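Putative tryptophan halogenase (Xanthomonas campestris pv. campestris, PDB 6Y1W) probably acts as a flavin-dependent halogenase that binds FAD and carries out monooxygenase-type chemistry. Local coordinates at residues I287-S291 against R292-Q296. Numbering follows the deposited sequence.
With BUD ((2S,3S)-butane-2,3-diol), chain I.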
loop_
_atom_site.group_PDB
_atom_site.type_symbol
_atom_site.label_atom_id
_atom_site.label_comp_id
_atom_site.label_asym_id
_atom_site.label_seq_id
_atom_site.Cartn_x
_atom_site.Cartn_y
_atom_site.Cartn_z
ATOM N N ILE A 287 31.849 10.728 -10.305
ATOM C CA ILE A 287 31.750 9.578 -11.195
ATOM C C ILE A 287 31.664 8.358 -10.293
ATOM O O ILE A 287 32.400 8.247 -9.302
ATOM C CB ILE A 287 32.911 9.493 -12.218
ATOM C CG1 ILE A 287 32.690 8.283 -13.140
ATOM C CG2 ILE A 287 34.319 9.413 -11.557
ATOM C CD1 ILE A 287 33.466 8.410 -14.470
ATOM N N VAL A 288 30.703 7.499 -10.595
ATOM C CA VAL A 288 30.451 6.266 -9.872
ATOM C C VAL A 288 30.903 5.154 -10.793
ATOM O O VAL A 288 30.453 5.109 -11.932
ATOM C CB VAL A 288 28.950 6.139 -9.585
ATOM C CG1 VAL A 288 28.604 4.724 -9.078
ATOM C CG2 VAL A 288 28.489 7.235 -8.584
ATOM N N TYR A 289 31.773 4.264 -10.326
ATOM C CA TYR A 289 32.299 3.270 -11.259
ATOM C C TYR A 289 32.653 1.978 -10.536
ATOM O O TYR A 289 32.595 1.881 -9.315
ATOM C CB TYR A 289 33.536 3.819 -12.007
ATOM C CG TYR A 289 34.725 4.098 -11.114
ATOM C CD1 TYR A 289 34.844 5.309 -10.400
ATOM C CD2 TYR A 289 35.776 3.192 -11.024
ATOM C CE1 TYR A 289 35.943 5.578 -9.582
ATOM C CE2 TYR A 289 36.878 3.449 -10.218
ATOM C CZ TYR A 289 36.969 4.624 -9.507
ATOM O OH TYR A 289 38.077 4.793 -8.733
ATOM N N SER A 290 33.007 0.962 -11.332
ATOM C CA SER A 290 33.354 -0.357 -10.812
ATOM C C SER A 290 34.847 -0.593 -10.965
ATOM O O SER A 290 35.357 -0.621 -12.096
ATOM C CB SER A 290 32.599 -1.464 -11.541
ATOM O OG SER A 290 33.053 -2.726 -11.046
ATOM N N SER A 291 35.508 -0.841 -9.834
ATOM C CA SER A 291 36.937 -1.127 -9.805
ATOM C C SER A 291 37.270 -2.420 -10.533
ATOM O O SER A 291 38.431 -2.639 -10.887
ATOM C CB SER A 291 37.446 -1.197 -8.357
ATOM O OG SER A 291 37.036 -2.383 -7.656
ATOM N N ARG A 292 36.285 -3.274 -10.762
ATOM C CA ARG A 292 36.514 -4.509 -11.496
ATOM C C ARG A 292 36.527 -4.294 -13.003
ATOM O O ARG A 292 36.963 -5.184 -13.739
ATOM C CB ARG A 292 35.456 -5.536 -11.087
ATOM C CG ARG A 292 35.456 -5.737 -9.573
ATOM C CD ARG A 292 34.584 -6.888 -9.166
ATOM N NE ARG A 292 33.196 -6.620 -9.507
ATOM C CZ ARG A 292 32.564 -7.175 -10.535
ATOM N NH1 ARG A 292 33.197 -8.041 -11.324
ATOM N NH2 ARG A 292 31.299 -6.865 -10.773
ATOM N N TYR A 293 36.100 -3.128 -13.473
ATOM C CA TYR A 293 36.049 -2.836 -14.899
ATOM C C TYR A 293 36.921 -1.674 -15.330
ATOM O O TYR A 293 37.098 -1.476 -16.535
ATOM C CB TYR A 293 34.605 -2.556 -15.335
ATOM C CG TYR A 293 33.733 -3.771 -15.306
ATOM C CD1 TYR A 293 33.057 -4.144 -14.133
ATOM C CD2 TYR A 293 33.527 -4.533 -16.450
ATOM C CE1 TYR A 293 32.253 -5.232 -14.105
ATOM C CE2 TYR A 293 32.692 -5.655 -16.430
ATOM C CZ TYR A 293 32.057 -5.994 -15.248
ATOM O OH TYR A 293 31.257 -7.097 -15.202
ATOM N N THR A 294 37.379 -0.850 -14.405
ATOM C CA THR A 294 38.191 0.303 -14.752
ATOM C C THR A 294 39.003 0.684 -13.529
ATOM O O THR A 294 38.812 0.121 -12.452
ATOM C CB THR A 294 37.331 1.461 -15.245
ATOM O OG1 THR A 294 38.159 2.346 -16.012
ATOM C CG2 THR A 294 36.784 2.202 -14.078
ATOM N N ASP A 295 39.922 1.639 -13.700
ATOM C CA ASP A 295 40.760 2.059 -12.582
ATOM C C ASP A 295 40.523 3.539 -12.277
ATOM O O ASP A 295 39.865 4.252 -13.034
ATOM C CB ASP A 295 42.243 1.770 -12.851
ATOM C CG ASP A 295 42.865 2.702 -13.883
ATOM O OD1 ASP A 295 42.162 3.250 -14.749
ATOM O OD2 ASP A 295 44.103 2.856 -13.834
ATOM N N GLN A 296 41.027 3.975 -11.121
ATOM C CA GLN A 296 40.769 5.340 -10.659
ATOM C C GLN A 296 41.292 6.383 -11.638
ATOM O O GLN A 296 40.615 7.377 -11.933
ATOM C CB GLN A 296 41.389 5.544 -9.277
ATOM C CG GLN A 296 41.160 6.944 -8.754
ATOM C CD GLN A 296 41.791 7.161 -7.412
ATOM O OE1 GLN A 296 41.111 7.155 -6.398
ATOM N NE2 GLN A 296 43.100 7.361 -7.398
HETATM C C1 BUD I . 36.892 4.911 -16.516
HETATM O O1 BUD I . 35.847 4.455 -18.580
HETATM C C2 BUD I . 35.664 4.347 -17.201
HETATM O O2 BUD I . 33.395 4.953 -17.637
HETATM C C3 BUD I . 34.460 5.195 -16.778
HETATM C C4 BUD I . 34.017 4.790 -15.374
HETATM O O HOH W 1 38.187 6.536 -6.672
#
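Tyr289 and Thr294 meet where the chain turns from strand 283-289 toward helix 296-306: Thr294 CG2 lies 3.4 Å from Tyr289 CD2, and the two side chains cross at about a right angle. Further along the ring, Tyr289 OH approaches Gln296 CB at 3.4 Å, and one water joins that hydroxyl (2.7 Å) to Gln296 OE1, to which it donates. With chi1 at 65°, Tyr289 CG sits between its backbone N and carbonyl carbon, which directs the ring toward Thr294 and Gln296.

Residues 290-293 form a type I beta turn, gripped by Ser290. Its carbonyl O accepts from Tyr293 N (3.0 Å, 159° at the hydrogen, the donor well above the carbonyl plane) and, weakly, from Thr294 N. Its OG, turned anti to the backbone N (176°), accepts from Arg292 N at 3.3 Å, lies in the plane of the Tyr293 ring at its edge, and also bonds Phe245 O. Asp247 holds Ser291 OG, Asp409 holds Tyr293 OH, and N-cap Asp295 caps a backbone N of helix 296-306, its OD1 also bonding Ser298 OG.

Butanediol C4 lies 3.5 Å from Tyr289 CB and 3.8 Å from Ile287 CD1; C1 lies 3.6 Å from Thr294 CG2. These groups give the diol carbons a hydrocarbon surface, while its hydrogen bonds go to Asp269 and Ala271. The Ser290 bonds probably hold the turn that carries Thr294 to the diol.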